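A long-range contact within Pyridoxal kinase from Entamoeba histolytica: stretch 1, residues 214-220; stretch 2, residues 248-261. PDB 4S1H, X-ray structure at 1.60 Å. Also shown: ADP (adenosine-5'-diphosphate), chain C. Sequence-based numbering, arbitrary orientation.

Stretch 1 (214-220) TGVGDTL
Stretch 2 248-261: ILRNTVGTAEINII

No direct hydrogen bond joins the two stretches; apolar packing and one water hold them, burying 320 Å² in all, with Ile 258 (chi1 p, chi2 t, CB toward stretch 1) at the centre. Thr 214 (phi/psi -113/142, chi1 m) lies in extended conformation, its CA 6.4 Å from Glu 257 CA. Thr 214 O sits 3.6 Å from Ile 258 CG2; Thr 214 O and Glu 257 OE1 each lie 2.8 Å from a water, which accepts from Ile 258 N (3.1 Å). Thr 214 N is buried without a partner, 4.1 Å from Thr 255 O. Gly 215, the N-cap residue, turns the chain at phi/psi 80/5, a positive phi that favours glycine. Helix follows from Val 216 (chi1 m), whose CG1 packs against Leu 249 CD2 (3.7 Å) and Ile 258 CG2 (3.8 Å), while its CG2 lies 3.7 Å from ADP C8. Gly 217 N donates to ADP O2B (3.0 Å); a CB here would clash with ADP O3B. Thr 219 (chi1 m, CB toward stretch 2) donates from OG1 to Gly 215 O (2.8 Å), satisfying its hydroxyl within the helix turn. This lets Thr 219 OG1 lie among methyls, 3.1 Å from Ile 258 CD1 and 4.1 Å from Ile 260 CD1, while Thr 219 CG2 meets Ile 248 CD1 at 4.1 Å.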

# COMPACT_ATOMS: atom_id res chain seq x y z
N THR A 214 7.57 -9.60 -13.41
CA THR A 214 7.64 -9.70 -11.98
C THR A 214 6.32 -9.14 -11.40
O THR A 214 5.73 -8.21 -11.94
CB THR A 214 8.90 -8.96 -11.47
OG1 THR A 214 10.07 -9.56 -12.05
CG2 THR A 214 9.00 -9.01 -9.96
N GLY A 215 5.84 -9.78 -10.35
CA GLY A 215 4.56 -9.42 -9.73
C GLY A 215 3.29 -9.94 -10.41
O GLY A 215 2.17 -9.59 -10.02
N VAL A 216 3.45 -10.76 -11.44
CA VAL A 216 2.26 -11.21 -12.18
C VAL A 216 1.44 -12.23 -11.41
O VAL A 216 0.21 -12.17 -11.38
CB VAL A 216 2.61 -11.75 -13.59
CG1 VAL A 216 2.82 -10.59 -14.53
CG2 VAL A 216 3.85 -12.66 -13.60
N GLY A 217 2.12 -13.17 -10.76
CA GLY A 217 1.44 -14.11 -9.90
C GLY A 217 0.75 -13.44 -8.74
O GLY A 217 -0.33 -13.84 -8.34
N ASP A 218 1.41 -12.43 -8.17
CA ASP A 218 0.79 -11.67 -7.08
C ASP A 218 -0.48 -10.96 -7.57
O ASP A 218 -1.51 -10.98 -6.89
CB ASP A 218 1.81 -10.65 -6.51
CG ASP A 218 3.12 -11.32 -6.03
OD1 ASP A 218 3.08 -12.54 -5.69
OD2 ASP A 218 4.18 -10.64 -6.01
N THR A 219 -0.39 -10.33 -8.72
CA THR A 219 -1.52 -9.62 -9.32
C THR A 219 -2.66 -10.59 -9.57
O THR A 219 -3.79 -10.34 -9.19
CB THR A 219 -1.06 -8.91 -10.59
OG1 THR A 219 -0.07 -7.93 -10.24
CG2 THR A 219 -2.22 -8.27 -11.32
N LEU A 220 -2.36 -11.76 -10.14
CA LEU A 220 -3.39 -12.79 -10.31
C LEU A 220 -4.10 -13.14 -8.99
O LEU A 220 -5.34 -13.20 -8.93
CB LEU A 220 -2.82 -14.09 -10.93
CG LEU A 220 -3.76 -15.32 -11.04
CD1 LEU A 220 -5.02 -15.00 -11.83
CD2 LEU A 220 -3.02 -16.49 -11.63
N ILE A 248 -3.23 -6.17 -18.78
CA ILE A 248 -2.15 -5.46 -18.12
C ILE A 248 -0.83 -5.72 -18.83
O ILE A 248 -0.08 -4.78 -19.12
CB ILE A 248 -2.02 -5.82 -16.63
CG1 ILE A 248 -3.26 -5.37 -15.86
CG2 ILE A 248 -0.76 -5.19 -16.01
CD1 ILE A 248 -3.38 -6.00 -14.50
N LEU A 249 -0.56 -6.98 -19.15
CA LEU A 249 0.71 -7.32 -19.79
C LEU A 249 0.85 -6.79 -21.21
O LEU A 249 1.92 -6.32 -21.60
CB LEU A 249 0.91 -8.82 -19.78
CG LEU A 249 1.07 -9.35 -18.38
CD1 LEU A 249 1.19 -10.83 -18.47
CD2 LEU A 249 2.31 -8.78 -17.69
N ARG A 250 -0.23 -6.87 -22.00
CA ARG A 250 -0.24 -6.28 -23.35
C ARG A 250 0.06 -4.79 -23.30
O ARG A 250 0.65 -4.23 -24.22
CB ARG A 250 -1.56 -6.54 -24.09
CG ARG A 250 -1.69 -7.98 -24.62
CD ARG A 250 -2.93 -8.22 -25.44
NE ARG A 250 -3.18 -9.65 -25.67
CZ ARG A 250 -4.13 -10.13 -26.49
NH1 ARG A 250 -4.92 -9.30 -27.17
NH2 ARG A 250 -4.28 -11.44 -26.62
N ASN A 251 -0.32 -4.15 -22.20
CA ASN A 251 -0.08 -2.74 -22.01
C ASN A 251 1.14 -2.36 -21.17
O ASN A 251 1.28 -1.21 -20.78
CB ASN A 251 -1.35 -2.11 -21.45
CG ASN A 251 -2.43 -2.07 -22.49
OD1 ASN A 251 -2.45 -1.18 -23.35
ND2 ASN A 251 -3.30 -3.06 -22.46
N THR A 252 2.03 -3.33 -20.96
CA THR A 252 3.23 -3.12 -20.18
C THR A 252 4.41 -3.01 -21.13
O THR A 252 4.57 -3.85 -22.01
CB THR A 252 3.43 -4.27 -19.19
OG1 THR A 252 2.36 -4.27 -18.25
CG2 THR A 252 4.75 -4.18 -18.48
N VAL A 253 5.21 -1.96 -20.97
CA VAL A 253 6.33 -1.69 -21.88
C VAL A 253 7.64 -2.37 -21.49
O VAL A 253 8.26 -3.00 -22.35
CB VAL A 253 6.49 -0.17 -22.14
CG1 VAL A 253 7.77 0.13 -22.91
CG2 VAL A 253 5.26 0.35 -22.89
N GLY A 254 8.05 -2.27 -20.23
CA GLY A 254 9.26 -3.00 -19.80
C GLY A 254 8.94 -4.45 -19.47
O GLY A 254 7.86 -4.96 -19.77
N THR A 255 9.91 -5.13 -18.88
CA THR A 255 9.62 -6.31 -18.07
C THR A 255 9.96 -6.05 -16.60
O THR A 255 9.63 -6.89 -15.75
CB THR A 255 10.34 -7.56 -18.60
OG1 THR A 255 11.74 -7.30 -18.72
CG2 THR A 255 9.77 -7.96 -19.96
N ALA A 256 10.59 -4.90 -16.31
CA ALA A 256 10.97 -4.50 -14.96
C ALA A 256 9.76 -4.43 -14.04
O ALA A 256 9.78 -5.00 -12.94
CB ALA A 256 11.71 -3.16 -14.98
N GLU A 257 8.71 -3.73 -14.50
CA GLU A 257 7.49 -3.49 -13.70
C GLU A 257 6.21 -3.55 -14.53
O GLU A 257 6.17 -3.00 -15.64
CB GLU A 257 7.54 -2.10 -13.04
CG GLU A 257 8.73 -1.86 -12.14
CD GLU A 257 8.74 -2.64 -10.84
OE1 GLU A 257 7.74 -3.33 -10.44
OE2 GLU A 257 9.78 -2.49 -10.16
N ILE A 258 5.20 -4.26 -14.01
CA ILE A 258 3.89 -4.34 -14.67
C ILE A 258 3.16 -3.02 -14.55
O ILE A 258 3.35 -2.28 -13.57
CB ILE A 258 3.01 -5.50 -14.16
CG1 ILE A 258 2.77 -5.39 -12.65
CG2 ILE A 258 3.63 -6.84 -14.55
CD1 ILE A 258 1.77 -6.37 -12.11
N ASN A 259 2.36 -2.72 -15.57
CA ASN A 259 1.70 -1.41 -15.69
C ASN A 259 0.35 -1.34 -14.92
O ASN A 259 -0.67 -0.93 -15.46
CB ASN A 259 1.51 -1.10 -17.17
CG ASN A 259 1.19 0.34 -17.45
OD1 ASN A 259 1.40 1.22 -16.60
ND2 ASN A 259 0.73 0.62 -18.66
N ILE A 260 0.39 -1.68 -13.64
CA ILE A 260 -0.82 -1.83 -12.88
C ILE A 260 -1.46 -0.48 -12.54
O ILE A 260 -2.68 -0.40 -12.52
CB ILE A 260 -0.60 -2.76 -11.65
CG1 ILE A 260 -1.94 -3.17 -11.07
CG2 ILE A 260 0.28 -2.11 -10.60
CD1 ILE A 260 -1.82 -4.20 -9.96
N ILE A 261 -0.67 0.56 -12.31
CA ILE A 261 -1.26 1.89 -11.93
C ILE A 261 -2.14 2.46 -13.05
O ILE A 261 -3.30 2.84 -12.84
CB ILE A 261 -0.19 2.91 -11.51
CG1 ILE A 261 0.60 2.42 -10.28
CG2 ILE A 261 -0.81 4.27 -11.18
CD1 ILE A 261 -0.21 2.21 -9.01
PB ADP C . 4.42 -16.16 -10.82
O1B ADP C . 5.48 -16.92 -11.58
O2B ADP C . 4.74 -14.68 -10.65
O3B ADP C . 3.98 -16.89 -9.59
PA ADP C . 2.91 -16.88 -13.19
O1A ADP C . 2.29 -18.24 -12.97
O2A ADP C . 4.18 -16.78 -13.97
O3A ADP C . 3.12 -16.14 -11.77
O5' ADP C . 1.85 -15.92 -13.87
C5' ADP C . 0.56 -15.68 -13.35
C4' ADP C . -0.34 -15.43 -14.53
O4' ADP C . 0.15 -14.32 -15.27
C3' ADP C . -0.34 -16.61 -15.50
O3' ADP C . -1.37 -17.55 -15.17
C2' ADP C . -0.54 -15.93 -16.82
O2' ADP C . -1.93 -15.70 -17.03
C1' ADP C . 0.14 -14.58 -16.67
N9 ADP C . 1.52 -14.51 -17.21
C8 ADP C . 2.69 -14.53 -16.57
N7 ADP C . 3.74 -14.41 -17.42
C5 ADP C . 3.21 -14.30 -18.65
C6 ADP C . 3.74 -14.13 -20.03
N6 ADP C . 5.07 -14.07 -20.23
N1 ADP C . 2.84 -14.07 -21.03
C2 ADP C . 1.50 -14.14 -20.82
N3 ADP C . 0.96 -14.29 -19.60
C4 ADP C . 1.75 -14.37 -18.50
O HOH W 1 6.16 -5.49 -11.29